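Local coordinates for protein polysaccharide Lyase Family 6 (Bacteroides cellulosilyticus, PDB 6QPS) that cleaves alginate as a calcium-binding family 6 polysaccharide lyase specific for mannuronic acid, probably by beta-elimination, at residues G272-I277 with Y322-A327. Residues are numbered along the deposited sequence; the frame is centred on the assembly and turned at random. Where two conformers were deposited one is given.
Sequences GHYNVI and YERPTA
Arg324 reaches from the long loop between strands 313-318 and 345-353 onto His273 and Tyr274, which sit at the turn joining strands 266-271 and 276-283 of the parallel beta-helix. The aliphatic part of Arg324 lies over one face of the His273 ring: Arg324 CD stands 3.9 Å from the ring centroid in a CH-pi contact, displaced from the ring centre, with His273 NE2 its nearest ring atom (3.6 Å). Further along, Arg324 NE passes 3.8 Å from His273 CD2, the guanidinium inclined only 22° to the imidazole. With CG anti to the backbone N (chi1 167°) and the chain extended as far as NE, the guanidinium is carried past the histidine to the phenol of Tyr274. There Arg324 NH1 donates to Tyr274 OH at 2.9 Å, a somewhat bent bond (150° at the hydrogen) with the oxygen near the guanidinium plane. The tyrosine ring stands almost perpendicular to that plane, and meets the ring of His252 with the planes nearly parallel. The contact thus ties an excursion from the solenoid to an earlier turn, away from the calcium site. The histidine is positioned by Gln224, whose OE1 bonds to its NE2. Gln298 serves both partners: its OE1 takes a second bond from Arg324 NH1, further fixing the guanidinium, and its backbone N makes a weak bond with His273 ND1.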
loop_
_atom_site.group_PDB
_atom_site.type_symbol
_atom_site.label_atom_id
_atom_site.label_comp_id
_atom_site.label_asym_id
_atom_site.label_seq_id
_atom_site.Cartn_x
_atom_site.Cartn_y
_atom_site.Cartn_z
ATOM N N GLY A 272 0.449 15.016 -0.113
ATOM C CA GLY A 272 -0.839 15.104 0.554
ATOM C C GLY A 272 -0.778 15.056 2.078
ATOM O O GLY A 272 0.248 14.754 2.701
ATOM N N HIS A 273 -1.922 15.374 2.692
ATOM C CA HIS A 273 -2.006 15.792 4.094
ATOM C C HIS A 273 -3.054 14.980 4.847
ATOM O O HIS A 273 -3.972 14.387 4.263
ATOM C CB HIS A 273 -2.328 17.307 4.197
ATOM C CG HIS A 273 -1.556 18.121 3.208
ATOM N ND1 HIS A 273 -0.189 18.311 3.297
ATOM C CD2 HIS A 273 -1.954 18.710 2.057
ATOM C CE1 HIS A 273 0.204 19.034 2.256
ATOM N NE2 HIS A 273 -0.841 19.247 1.470
ATOM N N TYR A 274 -2.904 14.974 6.170
ATOM C CA TYR A 274 -3.920 14.461 7.093
ATOM C C TYR A 274 -4.159 12.958 6.971
ATOM O O TYR A 274 -5.284 12.466 7.144
ATOM C CB TYR A 274 -5.236 15.225 6.942
ATOM C CG TYR A 274 -5.166 16.733 7.004
ATOM C CD1 TYR A 274 -4.825 17.384 8.185
ATOM C CD2 TYR A 274 -5.464 17.514 5.899
ATOM C CE1 TYR A 274 -4.805 18.760 8.264
ATOM C CE2 TYR A 274 -5.454 18.891 5.978
ATOM C CZ TYR A 274 -5.072 19.517 7.146
ATOM O OH TYR A 274 -5.061 20.896 7.210
ATOM N N ASN A 275 -3.104 12.197 6.695
ATOM C CA ASN A 275 -3.191 10.746 6.645
ATOM C C ASN A 275 -3.105 10.160 8.043
ATOM O O ASN A 275 -2.401 10.683 8.908
ATOM C CB ASN A 275 -2.117 10.217 5.702
ATOM C CG ASN A 275 -2.405 10.634 4.256
ATOM O OD1 ASN A 275 -3.465 10.293 3.698
ATOM N ND2 ASN A 275 -1.528 11.433 3.659
ATOM N N VAL A 276 -3.893 9.113 8.286
ATOM C CA VAL A 276 -4.042 8.488 9.595
ATOM C C VAL A 276 -3.401 7.103 9.526
ATOM O O VAL A 276 -3.829 6.257 8.730
ATOM C CB VAL A 276 -5.521 8.453 10.015
ATOM C CG1 VAL A 276 -5.686 7.719 11.345
ATOM C CG2 VAL A 276 -6.119 9.881 10.105
ATOM N N ILE A 277 -2.372 6.887 10.351
ATOM C CA ILE A 277 -1.489 5.718 10.282
ATOM C C ILE A 277 -1.570 5.031 11.643
ATOM O O ILE A 277 -0.918 5.470 12.600
ATOM C CB ILE A 277 -0.049 6.143 9.962
ATOM C CG1 ILE A 277 0.026 7.156 8.797
ATOM C CG2 ILE A 277 0.793 4.942 9.661
ATOM C CD1 ILE A 277 -0.478 6.656 7.474
ATOM N N TYR A 322 9.038 23.551 -0.087
ATOM C CA TYR A 322 7.980 24.544 -0.222
ATOM C C TYR A 322 6.969 24.398 0.903
ATOM O O TYR A 322 6.873 23.364 1.563
ATOM C CB TYR A 322 7.233 24.419 -1.570
ATOM C CG TYR A 322 8.142 24.566 -2.755
ATOM C CD1 TYR A 322 8.671 25.796 -3.085
ATOM C CD2 TYR A 322 8.495 23.466 -3.537
ATOM C CE1 TYR A 322 9.521 25.938 -4.153
ATOM C CE2 TYR A 322 9.345 23.600 -4.614
ATOM C CZ TYR A 322 9.857 24.835 -4.910
ATOM O OH TYR A 322 10.711 24.992 -5.986
ATOM N N GLU A 323 6.202 25.470 1.109
ATOM C CA GLU A 323 5.030 25.364 1.959
ATOM C C GLU A 323 3.917 24.620 1.217
ATOM O O GLU A 323 3.925 24.512 -0.005
ATOM C CB GLU A 323 4.509 26.754 2.339
ATOM C CG GLU A 323 5.551 27.742 2.868
ATOM C CD GLU A 323 6.018 27.431 4.288
ATOM O OE1 GLU A 323 5.559 26.450 4.904
ATOM O OE2 GLU A 323 6.864 28.198 4.785
ATOM N N ARG A 324 2.936 24.136 1.969
ATOM C CA ARG A 324 1.724 23.621 1.344
ATOM C C ARG A 324 1.131 24.697 0.434
ATOM O O ARG A 324 0.972 25.846 0.867
ATOM C CB ARG A 324 0.718 23.260 2.426
ATOM C CG ARG A 324 -0.681 23.005 1.944
ATOM C CD ARG A 324 -1.549 22.435 3.090
ATOM N NE ARG A 324 -2.948 22.361 2.714
ATOM C CZ ARG A 324 -3.939 22.131 3.566
ATOM N NH1 ARG A 324 -3.660 21.965 4.850
ATOM N NH2 ARG A 324 -5.190 22.085 3.120
ATOM N N PRO A 325 0.767 24.369 -0.806
ATOM C CA PRO A 325 0.259 25.395 -1.725
ATOM C C PRO A 325 -1.123 25.882 -1.330
ATOM O O PRO A 325 -1.896 25.178 -0.669
ATOM C CB PRO A 325 0.210 24.674 -3.079
ATOM C CG PRO A 325 0.026 23.199 -2.695
ATOM C CD PRO A 325 0.879 23.041 -1.440
ATOM N N THR A 326 -1.405 27.118 -1.725
ATOM C CA THR A 326 -2.737 27.700 -1.666
ATOM C C THR A 326 -3.269 27.843 -3.089
ATOM O O THR A 326 -2.603 27.488 -4.070
ATOM C CB THR A 326 -2.705 29.059 -0.964
ATOM O OG1 THR A 326 -1.956 29.984 -1.760
ATOM C CG2 THR A 326 -2.082 28.935 0.419
ATOM N N ALA A 327 -4.487 28.386 -3.201
ATOM C CA ALA A 327 -5.068 28.610 -4.521
ATOM C C ALA A 327 -4.241 29.603 -5.325
ATOM O O ALA A 327 -4.243 29.559 -6.560
ATOM C CB ALA A 327 -6.511 29.102 -4.383
#